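Local atomic coordinates of dTDP-4-dehydrorhamnose reductase (Sulfolobus tokodaii, PDB entry 2GGS), a protein that probably catalyses the NADPH-dependent reduction of dTDP-4-dehydrorhamnose to dTDP-rhamnose, holding its coenzyme in a Rossmann-type domain. Residues K158-Y163 with F215-K220; L219-K222 with N226-G229. All blocks are in the same frame, centred on the assembly; numbering follows the deposited sequence.

Overall arrangement
From the N terminus the chain first builds most of the parallel Rossmann sheet, and past strand 147-151 it reaches Lys158 at the NADPH and then helix 160-169. Contact 1 starts here and closes a loop of 51 intervening residues, which holds helix 186-199 and the last sheet strand, 203-206, and packs the start of helix 160-169 on helix 214-224. Contact 2 follows at once, closing a short turn at the end of helix 214-224. The two loops neither enclose nor cross each other: they share Leu219 and Lys220, with centres about 9 Å apart. Together they join the coenzyme side of the fold to the outlying turn before strand 231-234.

Contact 1 of 2, residues K158-Y163 with F215-K220; sequences KGFPIY and FELALK. With NDP (NADPH dihydro-nicotinamide-adenine-dinucleotide phosphate), chain C.
Phe160 and Leu217 meet at the centre of this helix-to-helix contact, their side chains running antiparallel past one another, with Leu217 CD2 lying near the plane of the Phe160 ring at its edge, 4.0 Å from Phe160 CD2. The same methyl also touches Pro161 CG, 4.1 Å away. Ala218 CB approaches the far end of the phenyl obliquely, 4.1 Å from Phe160 CZ. The ring gets there because Phe160 CG stands anti to the backbone N (chi1 -176°), swinging the phenyl across toward helix 214-224. Tyr181 touches both Phe160 and Leu217, while Leu266 covers Leu217 and Phe155 and Met271 cover Pro161, so this end is well packed. Yet the two segments share just 162 Å² of buried surface.

At the other end Lys158 is exposed and touches nothing of 215-220. Extended beyond CG, its chain carries NZ to a hydrogen bond with O1A of NADPH, 2.8 Å long, and Lys134 NZ is a second lysine bonded to the coenzyme. Between the two ends Gly159 occupies the N-cap position, and Gly159 O accepts weak bonds from Ile162 N and Tyr163 N. With phi at 89°, a side chain on Gly159 would collide with Lys158 O, which explains the glycine. The chemistry thus changes abruptly within three residues: Phe160 and Pro161 are held by undirected apolar packing, without a hydrogen bond across, whereas Lys158 supplies a directed bond and a charge that probably offsets part of the negative charge of the pyrophosphate.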
loop_
_atom_site.group_PDB
_atom_site.type_symbol
_atom_site.label_atom_id
_atom_site.label_comp_id
_atom_site.label_asym_id
_atom_site.label_seq_id
_atom_site.Cartn_x
_atom_site.Cartn_y
_atom_site.Cartn_z
ATOM N N LYS A 158 9.464 -7.158 -0.397
ATOM C CA LYS A 158 10.123 -6.120 -1.175
ATOM C C LYS A 158 10.023 -4.768 -0.436
ATOM O O LYS A 158 9.837 -4.767 0.774
ATOM C CB LYS A 158 9.610 -6.075 -2.619
ATOM C CG LYS A 158 8.172 -5.761 -2.738
ATOM C CD LYS A 158 7.732 -5.746 -4.199
ATOM C CE LYS A 158 6.233 -5.425 -4.327
ATOM N NZ LYS A 158 5.818 -5.414 -5.806
ATOM N N GLY A 159 10.192 -3.654 -1.141
ATOM C CA GLY A 159 10.197 -2.346 -0.467
ATOM C C GLY A 159 11.630 -2.064 -0.063
ATOM O O GLY A 159 12.494 -2.925 -0.179
ATOM N N PHE A 160 11.876 -0.852 0.398
ATOM C CA PHE A 160 13.241 -0.375 0.643
ATOM C C PHE A 160 14.051 -1.215 1.662
ATOM O O PHE A 160 15.240 -1.513 1.389
ATOM C CB PHE A 160 13.182 1.109 1.033
ATOM C CG PHE A 160 14.527 1.740 1.226
ATOM C CD1 PHE A 160 15.409 1.857 0.163
ATOM C CD2 PHE A 160 14.903 2.222 2.462
ATOM C CE1 PHE A 160 16.675 2.455 0.340
ATOM C CE2 PHE A 160 16.150 2.832 2.632
ATOM C CZ PHE A 160 17.022 2.937 1.580
ATOM N N PRO A 161 13.472 -1.585 2.835
ATOM C CA PRO A 161 14.317 -2.324 3.789
ATOM C C PRO A 161 14.908 -3.605 3.230
ATOM O O PRO A 161 16.037 -3.952 3.569
ATOM C CB PRO A 161 13.361 -2.651 4.928
ATOM C CG PRO A 161 12.378 -1.492 4.906
ATOM C CD PRO A 161 12.138 -1.321 3.434
ATOM N N ILE A 162 14.153 -4.271 2.361
ATOM C CA ILE A 162 14.640 -5.480 1.714
ATOM C C ILE A 162 15.759 -5.203 0.716
ATOM O O ILE A 162 16.781 -5.918 0.720
ATOM C CB ILE A 162 13.466 -6.308 1.117
ATOM C CG1 ILE A 162 12.964 -7.258 2.194
ATOM C CG2 ILE A 162 13.939 -7.132 -0.089
ATOM C CD1 ILE A 162 13.947 -8.418 2.465
ATOM N N TYR A 163 15.587 -4.183 -0.120
ATOM C CA TYR A 163 16.635 -3.741 -1.033
ATOM C C TYR A 163 17.915 -3.434 -0.235
ATOM O O TYR A 163 19.000 -3.868 -0.618
ATOM C CB TYR A 163 16.199 -2.520 -1.832
ATOM C CG TYR A 163 17.339 -1.695 -2.361
ATOM C CD1 TYR A 163 18.077 -2.098 -3.497
ATOM C CD2 TYR A 163 17.690 -0.512 -1.734
ATOM C CE1 TYR A 163 19.143 -1.320 -3.974
ATOM C CE2 TYR A 163 18.734 0.266 -2.194
ATOM C CZ TYR A 163 19.464 -0.139 -3.314
ATOM O OH TYR A 163 20.503 0.687 -3.724
ATOM N N PHE A 215 18.032 7.242 4.637
ATOM C CA PHE A 215 19.421 7.099 5.090
ATOM C C PHE A 215 19.452 6.489 6.484
ATOM O O PHE A 215 20.143 5.490 6.728
ATOM C CB PHE A 215 20.108 8.466 5.079
ATOM C CG PHE A 215 21.616 8.410 5.332
ATOM C CD1 PHE A 215 22.448 7.655 4.508
ATOM C CD2 PHE A 215 22.181 9.153 6.360
ATOM C CE1 PHE A 215 23.848 7.590 4.720
ATOM C CE2 PHE A 215 23.576 9.110 6.590
ATOM C CZ PHE A 215 24.405 8.331 5.741
ATOM N N GLU A 216 18.678 7.062 7.399
ATOM C CA GLU A 216 18.727 6.529 8.753
ATOM C C GLU A 216 18.210 5.093 8.723
ATOM O O GLU A 216 18.768 4.210 9.373
ATOM C CB GLU A 216 17.946 7.374 9.762
ATOM C CG GLU A 216 17.995 6.724 11.155
ATOM C CD GLU A 216 17.139 7.373 12.230
ATOM O OE1 GLU A 216 16.180 8.097 11.902
ATOM O OE2 GLU A 216 17.428 7.099 13.439
ATOM N N LEU A 217 17.137 4.858 7.954
ATOM C CA LEU A 217 16.553 3.518 7.917
ATOM C C LEU A 217 17.559 2.483 7.427
ATOM O O LEU A 217 17.692 1.416 8.020
ATOM C CB LEU A 217 15.282 3.497 7.049
ATOM C CG LEU A 217 14.559 2.154 6.894
ATOM C CD1 LEU A 217 14.251 1.540 8.254
ATOM C CD2 LEU A 217 13.281 2.358 6.122
ATOM N N ALA A 218 18.290 2.839 6.369
ATOM C CA ALA A 218 19.267 1.956 5.758
ATOM C C ALA A 218 20.389 1.638 6.755
ATOM O O ALA A 218 20.772 0.486 6.900
ATOM C CB ALA A 218 19.820 2.593 4.495
ATOM N N LEU A 219 20.862 2.668 7.458
ATOM C CA LEU A 219 21.938 2.499 8.441
ATOM C C LEU A 219 21.484 1.729 9.683
ATOM O O LEU A 219 22.291 0.977 10.262
ATOM C CB LEU A 219 22.539 3.846 8.844
ATOM C CG LEU A 219 23.394 4.556 7.798
ATOM C CD1 LEU A 219 23.870 5.922 8.282
ATOM C CD2 LEU A 219 24.593 3.711 7.402
ATOM N N LYS A 220 20.222 1.913 10.096
ATOM C CA LYS A 220 19.644 1.096 11.173
ATOM C C LYS A 220 19.674 -0.350 10.772
ATOM O O LYS A 220 20.061 -1.188 11.607
ATOM C CB LYS A 220 18.179 1.427 11.515
ATOM C CG LYS A 220 17.966 2.671 12.301
ATOM C CD LYS A 220 16.492 2.765 12.683
ATOM C CE LYS A 220 16.206 1.890 13.897
ATOM N NZ LYS A 220 17.023 2.400 15.045
HETATM P PA NDP C . 2.352 -5.438 -4.295
HETATM O O1A NDP C . 3.114 -4.901 -5.433
HETATM O O2A NDP C . 3.120 -6.379 -3.445
HETATM O O5B NDP C . 1.028 -6.164 -4.760
HETATM C C5B NDP C . 0.296 -5.687 -5.875
HETATM C C4B NDP C . -0.904 -6.591 -5.982
HETATM O O4B NDP C . -1.750 -6.056 -7.003
HETATM C C3B NDP C . -0.550 -8.031 -6.314
HETATM O O3B NDP C . -1.369 -8.878 -5.553
HETATM C C2B NDP C . -0.937 -8.106 -7.796
HETATM O O2B NDP C . -1.311 -9.418 -8.091
HETATM C C1B NDP C . -2.134 -7.165 -7.802
HETATM N N9A NDP C . -2.438 -6.701 -9.160
HETATM C C8A NDP C . -1.700 -5.848 -9.923
HETATM N N7A NDP C . -2.325 -5.703 -11.127
HETATM C C5A NDP C . -3.434 -6.462 -11.107
HETATM C C6A NDP C . -4.430 -6.707 -12.060
HETATM N N6A NDP C . -4.317 -6.199 -13.319
HETATM N N1A NDP C . -5.425 -7.577 -11.706
HETATM C C2A NDP C . -5.503 -8.199 -10.466
HETATM N N3A NDP C . -4.512 -7.965 -9.545
HETATM C C4A NDP C . -3.508 -7.120 -9.877
HETATM O O3 NDP C . 1.813 -4.103 -3.547
HETATM P PN NDP C . 1.697 -3.860 -1.948
HETATM O O1N NDP C . 1.136 -4.977 -1.221
HETATM O O2N NDP C . 3.032 -3.315 -1.612
HETATM O O5D NDP C . 0.697 -2.612 -1.957
HETATM C C5D NDP C . -0.645 -2.763 -1.504
HETATM C C4D NDP C . -1.438 -1.472 -1.668
HETATM O O4D NDP C . -0.807 -0.468 -0.907
HETATM C C3D NDP C . -1.508 -0.947 -3.099
HETATM O O3D NDP C . -2.761 -0.321 -3.176
HETATM C C2D NDP C . -0.410 0.086 -3.164
HETATM O O2D NDP C . -0.677 1.035 -4.182
HETATM C C1D NDP C . -0.524 0.665 -1.732
HETATM N N1N NDP C . 0.735 1.300 -1.326
HETATM C C2N NDP C . 1.893 0.592 -1.502
HETATM C C3N NDP C . 3.100 1.030 -0.976
HETATM C C7N NDP C . 4.328 0.208 -1.200
HETATM O O7N NDP C . 5.582 0.762 -0.875
HETATM N N7N NDP C . 4.223 -1.016 -1.712
HETATM C C4N NDP C . 3.175 2.328 -0.193
HETATM C C5N NDP C . 1.858 3.058 -0.080
HETATM C C6N NDP C . 0.704 2.498 -0.641
HETATM P P2B NDP C . -0.310 -10.456 -8.912
HETATM O O1X NDP C . -0.906 -11.766 -8.589
HETATM O O2X NDP C . 1.085 -10.280 -8.414
HETATM O O3X NDP C . -0.341 -10.132 -10.428
#

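Contact 2 of 2, residues L219-K222 with N226-G229; sequences LKIK and NLPG
Leu227 N donates to Lys222 O over 3.1 Å, its N-H bending moderately from a straight line at 154°. Just ahead of it Asn226, with both backbone angles near +43°, turns the chain in left-handed fashion. This six-to-one bond following a left-handed residue occurs as in a Schellman motif and is consistent with that way of ending a helix; it brings the chain back beside helix 214-224. Asn226 N is also close to Lys222 O, but at too poor an angle to bond.

Of the side chains, Lys222 does most of the touching. With CG anti to the backbone N (chi1 -168°) it runs alongside the returning backbone, its CG 3.4 Å from Leu227 O and its CE 3.4 Å from Gly229 O. A bend about the last torsion then turns the ammonium back to Leu227 O. The 2.5 Å between Lys222 NZ and Leu227 O is very short for a hydrogen bond, so its exact length is doubtful. An alanine here would remove the aliphatic chain lying along Leu227 O and Gly229 O, which would probably open a gap beside them and, secondarily, cost Leu227 O the ammonium as a donor. On the buried side Leu227 CD1 packs loosely against Ile221 CG1, 4.4 Å away.

Leu168 of helix 160-169 touches both Lys222 and Leu227, and Val164 and Tyr165 of that helix, with Leu268, cover Ile221. The turn therefore sits between the end of helix 214-224, the flank of helix 160-169 and the start of strand 231-234, which pairs in parallel with strand 174-177.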
loop_
_atom_site.group_PDB
_atom_site.type_symbol
_atom_site.label_atom_id
_atom_site.label_comp_id
_atom_site.label_asym_id
_atom_site.label_seq_id
_atom_site.Cartn_x
_atom_site.Cartn_y
_atom_site.Cartn_z
ATOM N N LEU A 219 20.862 2.668 7.458
ATOM C CA LEU A 219 21.938 2.499 8.441
ATOM C C LEU A 219 21.484 1.729 9.683
ATOM O O LEU A 219 22.291 0.977 10.262
ATOM C CB LEU A 219 22.539 3.846 8.844
ATOM C CG LEU A 219 23.394 4.556 7.798
ATOM C CD1 LEU A 219 23.870 5.922 8.282
ATOM C CD2 LEU A 219 24.593 3.711 7.402
ATOM N N LYS A 220 20.222 1.913 10.096
ATOM C CA LYS A 220 19.644 1.096 11.173
ATOM C C LYS A 220 19.674 -0.350 10.772
ATOM O O LYS A 220 20.061 -1.188 11.607
ATOM C CB LYS A 220 18.179 1.427 11.515
ATOM C CG LYS A 220 17.966 2.671 12.301
ATOM C CD LYS A 220 16.492 2.765 12.683
ATOM C CE LYS A 220 16.206 1.890 13.897
ATOM N NZ LYS A 220 17.023 2.400 15.045
ATOM N N ILE A 221 19.282 -0.678 9.529
ATOM C CA ILE A 221 19.300 -2.086 9.172
ATOM C C ILE A 221 20.734 -2.614 8.993
ATOM O O ILE A 221 21.011 -3.743 9.384
ATOM C CB ILE A 221 18.299 -2.584 8.054
ATOM C CG1 ILE A 221 19.016 -3.121 6.825
ATOM C CG2 ILE A 221 17.050 -1.694 7.803
ATOM C CD1 ILE A 221 18.151 -3.939 5.983
ATOM N N LYS A 222 21.638 -1.785 8.479
ATOM C CA LYS A 222 23.079 -2.116 8.477
ATOM C C LYS A 222 23.594 -2.429 9.893
ATOM O O LYS A 222 24.188 -3.481 10.101
ATOM C CB LYS A 222 23.910 -1.001 7.824
ATOM C CG LYS A 222 25.368 -1.375 7.529
ATOM C CD LYS A 222 26.094 -0.282 6.819
ATOM C CE LYS A 222 27.620 -0.277 7.083
ATOM N NZ LYS A 222 28.211 -1.611 7.259
ATOM N N ASN A 226 24.900 -6.084 11.309
ATOM C CA ASN A 226 26.338 -5.899 11.031
ATOM C C ASN A 226 26.693 -6.136 9.586
ATOM O O ASN A 226 27.702 -6.786 9.280
ATOM C CB ASN A 226 27.222 -6.789 11.926
ATOM C CG ASN A 226 26.734 -6.847 13.352
ATOM O OD1 ASN A 226 26.884 -5.895 14.125
ATOM N ND2 ASN A 226 26.153 -7.971 13.710
ATOM N N LEU A 227 25.848 -5.622 8.695
ATOM C CA LEU A 227 26.021 -5.860 7.277
ATOM C C LEU A 227 27.203 -5.060 6.780
ATOM O O LEU A 227 27.478 -3.975 7.297
ATOM C CB LEU A 227 24.741 -5.474 6.511
ATOM C CG LEU A 227 23.490 -6.329 6.727
ATOM C CD1 LEU A 227 22.316 -5.814 5.882
ATOM C CD2 LEU A 227 23.715 -7.829 6.417
ATOM N N PRO A 228 27.920 -5.596 5.770
ATOM C CA PRO A 228 29.008 -4.826 5.174
ATOM C C PRO A 228 28.388 -3.864 4.180
ATOM O O PRO A 228 27.198 -3.556 4.295
ATOM C CB PRO A 228 29.856 -5.898 4.461
ATOM C CG PRO A 228 28.874 -7.022 4.124
ATOM C CD PRO A 228 27.748 -6.931 5.162
ATOM N N GLY A 229 29.156 -3.366 3.229
ATOM C CA GLY A 229 28.552 -2.557 2.175
ATOM C C GLY A 229 28.150 -1.202 2.693
ATOM O O GLY A 229 27.677 -1.067 3.819
#